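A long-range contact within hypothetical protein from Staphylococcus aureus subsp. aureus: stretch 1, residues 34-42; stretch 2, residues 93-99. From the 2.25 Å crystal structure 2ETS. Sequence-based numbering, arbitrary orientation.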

ATOM      1  N   VAL A  34       5.461 -15.150   6.533  1.00 55.24           N
ATOM      2  CA  VAL A  34       6.849 -15.495   6.141  1.00 57.51           C
ATOM      3  C   VAL A  34       7.786 -15.512   7.356  1.00 54.41           C
ATOM      4  O   VAL A  34       8.757 -16.262   7.393  1.00 54.32           O
ATOM      5  CB  VAL A  34       7.453 -14.597   4.966  1.00 57.64           C
ATOM      6  CG1 VAL A  34       6.523 -14.604   3.770  1.00 65.53           C
ATOM      7  CG2 VAL A  34       7.749 -13.167   5.399  1.00 63.96           C
ATOM      8  N   LYS A  35       7.470 -14.692   8.347  1.00 53.83           N
ATOM      9  CA  LYS A  35       8.284 -14.564   9.546  1.00 54.20           C
ATOM     10  C   LYS A  35       8.116 -15.775  10.476  1.00 52.82           C
ATOM     11  O   LYS A  35       9.119 -16.260  11.020  1.00 51.36           O
ATOM     12  CB  LYS A  35       7.935 -13.274  10.302  1.00 54.09           C
ATOM     13  CG  LYS A  35       8.544 -11.974   9.731  1.00 60.18           C
ATOM     14  CD  LYS A  35      10.083 -12.076   9.642  1.00 57.88           C
ATOM     15  CE  LYS A  35      10.797 -10.851   9.991  1.00 56.33           C
ATOM     16  NZ  LYS A  35      12.218 -10.920   9.518  1.00 52.65           N
ATOM     17  N   SER A  36       6.870 -16.232  10.698  1.00 52.73           N
ATOM     18  CA  SER A  36       6.637 -17.412  11.560  1.00 54.65           C
ATOM     19  C   SER A  36       7.185 -18.631  10.873  1.00 51.82           C
ATOM     20  O   SER A  36       7.879 -19.428  11.501  1.00 50.78           O
ATOM     21  CB  SER A  36       5.148 -17.681  11.919  1.00 56.04           C
ATOM     22  OG  SER A  36       4.269 -17.249  10.900  1.00 68.42           O
ATOM     23  N   GLN A  37       6.884 -18.740   9.577  1.00 47.46           N
ATOM     24  CA  GLN A  37       7.240 -19.906   8.793  1.00 48.95           C
ATOM     25  C   GLN A  37       8.702 -19.938   8.409  1.00 46.92           C
ATOM     26  O   GLN A  37       9.210 -20.967   8.000  1.00 47.76           O
ATOM     27  CB  GLN A  37       6.412 -19.942   7.512  1.00 49.10           C
ATOM     28  CG  GLN A  37       4.940 -20.237   7.747  1.00 53.70           C
ATOM     29  CD  GLN A  37       4.135 -20.202   6.452  1.00 55.74           C
ATOM     30  OE1 GLN A  37       4.407 -19.371   5.569  1.00 83.13           O
ATOM     31  NE2 GLN A  37       3.145 -21.100   6.325  1.00 69.75           N
ATOM     32  N   GLN A  38       9.367 -18.800   8.478  1.00 48.97           N
ATOM     33  CA  GLN A  38      10.756 -18.676   8.040  1.00 49.42           C
ATOM     34  C   GLN A  38      10.981 -19.217   6.619  1.00 49.92           C
ATOM     35  O   GLN A  38      11.938 -19.955   6.342  1.00 48.47           O
ATOM     36  CB  GLN A  38      11.646 -19.353   9.076  1.00 48.34           C
ATOM     37  CG  GLN A  38      11.846 -18.486  10.279  1.00 44.57           C
ATOM     38  CD  GLN A  38      12.675 -17.275   9.936  1.00 46.57           C
ATOM     39  OE1 GLN A  38      13.796 -17.414   9.489  1.00 51.99           O
ATOM     40  NE2 GLN A  38      12.125 -16.083  10.134  1.00 39.99           N
ATOM     41  N   GLN A  39      10.052 -18.870   5.739  1.00 50.27           N
ATOM     42  CA  GLN A  39      10.130 -19.249   4.343  1.00 53.47           C
ATOM     43  C   GLN A  39       9.646 -18.089   3.436  1.00 52.99           C
ATOM     44  O   GLN A  39       8.533 -17.566   3.606  1.00 52.82           O
ATOM     45  CB  GLN A  39       9.306 -20.526   4.096  1.00 53.57           C
ATOM     46  CG  GLN A  39       9.753 -21.282   2.843  1.00 57.77           C
ATOM     47  CD  GLN A  39       8.939 -22.507   2.577  1.00 60.73           C
ATOM     48  OE1 GLN A  39       8.215 -22.988   3.453  1.00 81.73           O
ATOM     49  NE2 GLN A  39       9.058 -23.044   1.368  1.00 68.76           N
ATOM     50  N   ASP A  40      10.491 -17.674   2.495  1.00 51.74           N
ATOM     51  CA  ASP A  40      10.075 -16.713   1.463  1.00 51.61           C
ATOM     52  C   ASP A  40       8.948 -17.277   0.597  1.00 51.65           C
ATOM     53  O   ASP A  40       8.981 -18.460   0.264  1.00 50.49           O
ATOM     54  CB  ASP A  40      11.236 -16.421   0.525  1.00 51.55           C
ATOM     55  CG  ASP A  40      12.332 -15.637   1.169  1.00 54.04           C
ATOM     56  OD1 ASP A  40      12.097 -15.000   2.225  1.00 56.93           O
ATOM     57  OD2 ASP A  40      13.447 -15.670   0.601  1.00 60.97           O
ATOM     58  N   HIS A  41       7.975 -16.450   0.198  1.00 51.21           N
ATOM     59  CA  HIS A  41       6.993 -16.895  -0.810  1.00 51.06           C
ATOM     60  C   HIS A  41       7.671 -17.037  -2.167  1.00 51.51           C
ATOM     61  O   HIS A  41       8.704 -16.408  -2.437  1.00 48.93           O
ATOM     62  CB  HIS A  41       5.834 -15.923  -0.964  1.00 51.41           C
ATOM     63  CG  HIS A  41       4.963 -15.823   0.243  1.00 54.75           C
ATOM     64  ND1 HIS A  41       4.357 -14.646   0.626  1.00 56.84           N
ATOM     65  CD2 HIS A  41       4.597 -16.752   1.159  1.00 60.94           C
ATOM     66  CE1 HIS A  41       3.646 -14.858   1.719  1.00 55.90           C
ATOM     67  NE2 HIS A  41       3.783 -16.123   2.069  1.00 54.66           N
ATOM     68  N   ASP A  42       7.081 -17.860  -3.022  1.00 52.88           N
ATOM     69  CA  ASP A  42       7.628 -18.117  -4.347  1.00 52.57           C
ATOM     70  C   ASP A  42       7.523 -16.880  -5.211  1.00 51.13           C
ATOM     71  O   ASP A  42       6.447 -16.267  -5.316  1.00 50.71           O
ATOM     72  CB  ASP A  42       6.884 -19.256  -5.034  1.00 54.47           C
ATOM     73  CG  ASP A  42       7.441 -19.523  -6.412  1.00 61.89           C
ATOM     74  OD1 ASP A  42       8.573 -20.037  -6.491  1.00 73.09           O
ATOM     75  OD2 ASP A  42       6.791 -19.158  -7.408  1.00 71.48           O
ATOM     76  N   CYS A  93       6.808  -7.885   2.033  1.00 50.29           N
ATOM     77  CA  CYS A  93       6.000  -8.677   2.933  1.00 50.96           C
ATOM     78  C   CYS A  93       6.119 -10.176   2.621  1.00 52.06           C
ATOM     79  O   CYS A  93       5.588 -11.032   3.361  1.00 53.18           O
ATOM     80  CB  CYS A  93       4.550  -8.192   2.900  1.00 52.07           C
ATOM     81  SG  CYS A  93       3.683  -8.614   1.342  1.00 49.90           S
ATOM     82  N   HIS A  94       6.840 -10.476   1.541  1.00 50.94           N
ATOM     83  CA  HIS A  94       6.999 -11.840   1.067  1.00 49.02           C
ATOM     84  C   HIS A  94       8.378 -12.398   1.395  1.00 49.09           C
ATOM     85  O   HIS A  94       8.690 -13.520   1.011  1.00 47.65           O
ATOM     86  CB  HIS A  94       6.762 -11.889  -0.452  1.00 49.18           C
ATOM     87  CG  HIS A  94       5.382 -11.487  -0.858  1.00 46.58           C
ATOM     88  ND1 HIS A  94       4.258 -12.260  -0.587  1.00 50.60           N
ATOM     89  CD2 HIS A  94       4.944 -10.402  -1.537  1.00 49.22           C
ATOM     90  CE1 HIS A  94       3.190 -11.642  -1.067  1.00 54.73           C
ATOM     91  NE2 HIS A  94       3.580 -10.515  -1.648  1.00 54.74           N
ATOM     92  N   PHE A  95       9.195 -11.619   2.109  1.00 49.94           N
ATOM     93  CA  PHE A  95      10.579 -12.010   2.409  1.00 51.70           C
ATOM     94  C   PHE A  95      10.815 -12.147   3.901  1.00 50.11           C
ATOM     95  O   PHE A  95      10.559 -11.205   4.662  1.00 50.02           O
ATOM     96  CB  PHE A  95      11.574 -11.021   1.790  1.00 53.89           C
ATOM     97  CG  PHE A  95      11.690 -11.148   0.295  1.00 56.63           C
ATOM     98  CD1 PHE A  95      10.840 -10.424  -0.540  1.00 65.51           C
ATOM     99  CD2 PHE A  95      12.609 -12.011  -0.277  1.00 53.25           C
ATOM    100  CE1 PHE A  95      10.892 -10.551  -1.914  1.00 50.76           C
ATOM    101  CE2 PHE A  95      12.695 -12.131  -1.668  1.00 52.02           C
ATOM    102  CZ  PHE A  95      11.828 -11.397  -2.491  1.00 55.88           C
ATOM    103  N   LYS A  96      11.314 -13.318   4.304  1.00 51.16           N
ATOM    104  CA  LYS A  96      11.570 -13.629   5.717  1.00 50.60           C
ATOM    105  C   LYS A  96      12.632 -12.729   6.274  1.00 54.13           C
ATOM    106  O   LYS A  96      12.602 -12.417   7.462  1.00 54.22           O
ATOM    107  CB  LYS A  96      11.977 -15.090   5.932  1.00 52.58           C
ATOM    108  CG  LYS A  96      13.304 -15.539   5.283  1.00 51.09           C
ATOM    109  CD  LYS A  96      13.527 -17.024   5.555  1.00 52.98           C
ATOM    110  CE  LYS A  96      14.827 -17.541   4.971  1.00 52.21           C
ATOM    111  NZ  LYS A  96      14.941 -19.075   5.038  1.00 41.17           N
ATOM    112  N   ARG A  97      13.545 -12.278   5.410  1.00 53.07           N
ATOM    113  CA  ARG A  97      14.642 -11.453   5.857  1.00 52.86           C
ATOM    114  C   ARG A  97      14.216  -9.987   6.027  1.00 53.35           C
ATOM    115  O   ARG A  97      14.942  -9.193   6.584  1.00 49.60           O
ATOM    116  CB  ARG A  97      15.856 -11.594   4.919  1.00 54.06           C
ATOM    117  N   THR A  98      13.013  -9.625   5.609  1.00 52.12           N
ATOM    118  CA  THR A  98      12.565  -8.242   5.807  1.00 50.23           C
ATOM    119  C   THR A  98      12.606  -7.860   7.312  1.00 52.69           C
ATOM    120  O   THR A  98      12.072  -8.580   8.197  1.00 53.51           O
ATOM    121  CB  THR A  98      11.148  -8.047   5.242  1.00 50.03           C
ATOM    122  OG1 THR A  98      11.175  -8.182   3.803  1.00 48.08           O
ATOM    123  CG2 THR A  98      10.567  -6.724   5.663  1.00 50.51           C
ATOM    124  N   SER A  99      13.195  -6.707   7.596  1.00 52.77           N
ATOM    125  CA  SER A  99      13.256  -6.172   8.964  1.00 53.97           C
ATOM    126  C   SER A  99      11.901  -5.799   9.557  1.00 53.88           C
ATOM    127  O   SER A  99      11.203  -4.942   9.031  1.00 52.24           O
ATOM    128  CB  SER A  99      14.121  -4.901   8.982  1.00 55.97           C
ATOM    129  OG  SER A  99      13.958  -4.216  10.215  1.00 49.99           O
TER
HETATM  130  O   HOH W   1      15.228 -19.090   7.985  1.00 52.61           O
HETATM  131  O   HOH W   2      13.147 -19.392   2.525  1.00 43.68           O
HETATM  132  O   HOH W   3      14.171 -13.196   2.770  1.00 43.81           O

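Chain segments that are largely irregular often pack by satisfying one another's backbone polar groups, and the contact between residues 34-42, which start as helix, and 93-99 is a compact example. The two stretches together bury 542 Å², with Lys96, Asp40 and His94 covered most.

Lys96 shows how a long side chain can serve a contact along its whole length. With chi1 in p and the remaining torsions t, it runs extended alongside the first stretch, where its methylenes pack against backbone: Lys96 CB lies 3.7 Å from Val34 O and Lys96 CD 3.9 Å from Gln39 N. At the tip, Lys96 NZ makes a weak hydrogen bond to Gln38 O (3.4 Å). Two waters accept from the same ammonium, one of them donating to Gln38 OE1 and the other accepting from Asp40 N.

Asp40 answers at the other end of this residue. Asp40 OD1 accepts a nearly straight hydrogen bond from Lys96 N (2.8 Å, 168°), where the type I turn from Phe95 to Thr98 leaves that amide available. A water bridges the same carboxylate oxygen to Arg97 N, so one aspartate serves two turn amides. Two carbonyls of the turn are met by a positive charge: Lys35 NZ donates to Lys96 O (2.6 Å) and Thr98 O (2.7 Å).

His94, buried, joins through both backbone and ring. His94 O accepts from His41 N (3.1 Å) and receives a CA-H···O contact from Asp40 CA (3.5 Å). The two imidazoles meet rim to rim, planes at 60°, with His41 ND1 2.7 Å from His94 ND1 in a hydrogen bond; histidine suits this pairing because ND1 can donate or accept. Nearby, buried Val34 points toward the second stretch and its methyls pack against backbone carbonyl oxygens, Val34 CG2 lying 3.5 Å from Phe95 O.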